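PDB 3QUF: extracellular solute-binding protein, family 1 from Bifidobacterium longum subsp. infantis ATCC 15697, which probably binds an as yet unidentified solute outside the cell, possibly a sugar, and delivers it to an ABC transporter for uptake. Local coordinates for residues T90-T95 and K374-M379. Numbering follows the deposited sequence.
Sequences TMDNRT and KSPTVM. With ACY (acetic acid), chain E.
The pyrrolidine ring of Pro376 is turned on the loop 90-93, its CG 3.8 Å from both Met91 O and Asp92 OD1. In the two-lobed fold of solute-binding proteins this contact joins the N-termini of two helices, 94-100 and 376-391, whose segments lie 279 residues apart. Pro376 is the first residue of its helix and its ring points at the opposite loop, while Asp92 crosses it at a slant. With CG of Asp92 anti to the carbonyl carbon, beside the backbone N (chi1 -69°), the carboxylate end swings nearer the proline. No direct hydrogen bond links the segments; a water serves instead, giving a proton to Asp92 OD1 at 2.8 Å and lying 3.0 Å from Thr377 OG1, so the two side chains are tied beside the proline. On the 90-93 side the turn is braced from within: Thr90 OG1 accepts from the backbone N of Asp92 (3.2 Å) and of Asn93, an ST turn and ST motif.

Next to the ring, an acetic acid molecule, probably from the crystallisation liquor, sits at the N-terminal end of helix 94-100, held by Asp96 N and more weakly by Thr95 N. Thr95 OG1 also bonds to Pro373 O, a direct tie to the chain leading into helix 376-391. O of the acetic acid lies 3.6 Å from Pro376 CD.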
loop_
_atom_site.group_PDB
_atom_site.type_symbol
_atom_site.label_atom_id
_atom_site.label_comp_id
_atom_site.label_asym_id
_atom_site.label_seq_id
_atom_site.Cartn_x
_atom_site.Cartn_y
_atom_site.Cartn_z
ATOM N N THR A 90 -2.251 2.290 -12.076
ATOM C CA THR A 90 -1.674 2.792 -10.849
ATOM C C THR A 90 -2.782 3.152 -9.877
ATOM O O THR A 90 -3.961 3.139 -10.234
ATOM C CB THR A 90 -0.824 4.006 -11.088
ATOM O OG1 THR A 90 -1.634 5.183 -11.329
ATOM C CG2 THR A 90 0.143 3.772 -12.288
HETATM N N MSE A 91 -2.412 3.525 -8.643
HETATM C CA MSE A 91 -3.453 3.905 -7.687
HETATM C C MSE A 91 -4.160 5.188 -8.070
HETATM O O MSE A 91 -5.324 5.439 -7.652
HETATM C CB MSE A 91 -2.864 3.995 -6.262
HETATM C CG MSE A 91 -2.254 2.662 -5.764
HETATM SE SE MSE A 91 -3.497 1.148 -5.735
HETATM C CE MSE A 91 -3.000 0.224 -7.432
ATOM N N ASP A 92 -3.542 5.990 -8.937
ATOM C CA ASP A 92 -4.167 7.218 -9.371
ATOM C C ASP A 92 -4.989 7.117 -10.667
ATOM O O ASP A 92 -5.798 8.006 -10.931
ATOM C CB ASP A 92 -3.109 8.304 -9.590
ATOM C CG ASP A 92 -2.470 8.763 -8.300
ATOM O OD1 ASP A 92 -3.156 8.784 -7.251
ATOM O OD2 ASP A 92 -1.261 9.066 -8.344
ATOM N N ASN A 93 -4.774 6.096 -11.500
ATOM C CA ASN A 93 -5.531 6.009 -12.747
ATOM C C ASN A 93 -6.341 4.726 -12.900
ATOM O O ASN A 93 -7.002 4.546 -13.937
ATOM C CB ASN A 93 -4.602 6.211 -13.968
ATOM C CG ASN A 93 -3.777 4.949 -14.288
ATOM O OD1 ASN A 93 -3.825 4.000 -13.539
ATOM N ND2 ASN A 93 -3.061 4.932 -15.398
ATOM N N ARG A 94 -6.322 3.839 -11.903
ATOM C CA ARG A 94 -6.848 2.474 -12.148
ATOM C C ARG A 94 -8.316 2.490 -12.575
ATOM O O ARG A 94 -8.676 1.828 -13.567
ATOM C CB ARG A 94 -6.645 1.538 -10.959
ATOM C CG ARG A 94 -7.250 2.023 -9.665
ATOM C CD ARG A 94 -6.743 1.195 -8.469
ATOM N NE ARG A 94 -7.507 1.589 -7.309
ATOM C CZ ARG A 94 -8.735 1.146 -6.992
ATOM N NH1 ARG A 94 -9.394 0.262 -7.734
ATOM N NH2 ARG A 94 -9.375 1.679 -5.952
ATOM N N THR A 95 -9.161 3.252 -11.886
ATOM C CA THR A 95 -10.591 3.251 -12.236
ATOM C C THR A 95 -10.887 4.061 -13.506
ATOM O O THR A 95 -11.677 3.623 -14.344
ATOM C CB THR A 95 -11.446 3.644 -11.055
ATOM O OG1 THR A 95 -11.077 4.945 -10.651
ATOM C CG2 THR A 95 -11.263 2.676 -9.918
ATOM N N LYS A 374 -12.056 6.946 -6.434
ATOM C CA LYS A 374 -12.370 8.203 -7.111
ATOM C C LYS A 374 -11.504 9.271 -6.493
ATOM O O LYS A 374 -11.283 9.224 -5.294
ATOM C CB LYS A 374 -13.827 8.574 -6.900
ATOM C CG LYS A 374 -14.812 7.524 -7.349
ATOM C CD LYS A 374 -16.270 7.885 -7.053
ATOM C CE LYS A 374 -17.192 6.884 -7.800
ATOM N NZ LYS A 374 -18.626 6.935 -7.400
ATOM N N SER A 375 -11.009 10.202 -7.318
ATOM C CA SER A 375 -10.292 11.435 -6.883
ATOM C C SER A 375 -9.386 11.216 -5.655
ATOM O O SER A 375 -9.633 11.769 -4.577
ATOM C CB SER A 375 -11.279 12.573 -6.612
ATOM O OG SER A 375 -12.113 12.887 -7.732
ATOM N N PRO A 376 -8.394 10.350 -5.795
ATOM C CA PRO A 376 -7.620 9.965 -4.640
ATOM C C PRO A 376 -6.838 11.131 -4.037
ATOM O O PRO A 376 -6.676 11.198 -2.826
ATOM C CB PRO A 376 -6.675 8.888 -5.169
ATOM C CG PRO A 376 -6.932 8.767 -6.622
ATOM C CD PRO A 376 -8.128 9.481 -6.966
ATOM N N THR A 377 -6.388 12.065 -4.867
ATOM C CA THR A 377 -5.712 13.219 -4.299
ATOM C C THR A 377 -6.637 14.091 -3.475
ATOM O O THR A 377 -6.227 14.550 -2.377
ATOM C CB THR A 377 -5.033 14.018 -5.417
ATOM O OG1 THR A 377 -4.054 13.164 -6.013
ATOM C CG2 THR A 377 -4.369 15.225 -4.843
ATOM N N VAL A 378 -7.871 14.308 -3.951
ATOM C CA VAL A 378 -8.845 15.097 -3.272
ATOM C C VAL A 378 -9.174 14.476 -1.913
ATOM O O VAL A 378 -9.248 15.177 -0.901
ATOM C CB VAL A 378 -10.140 15.297 -4.085
ATOM C CG1 VAL A 378 -11.235 15.962 -3.284
ATOM C CG2 VAL A 378 -9.874 16.123 -5.368
HETATM N N MSE A 379 -9.379 13.166 -1.913
HETATM C CA MSE A 379 -9.786 12.470 -0.703
HETATM C C MSE A 379 -8.640 12.348 0.306
HETATM O O MSE A 379 -8.856 12.543 1.497
HETATM C CB MSE A 379 -10.350 11.102 -1.030
HETATM C CG MSE A 379 -11.700 11.133 -1.637
HETATM SE SE MSE A 379 -13.086 12.110 -0.713
HETATM C CE MSE A 379 -13.113 11.242 0.991
HETATM C C ACY E . -8.643 6.689 -10.268
HETATM O O ACY E . -9.054 7.854 -9.996
HETATM O OXT ACY E . -8.538 6.278 -11.446
HETATM C CH3 ACY E . -8.328 5.809 -9.086
HETATM O O HOH W 1 -2.968 10.535 -5.106
#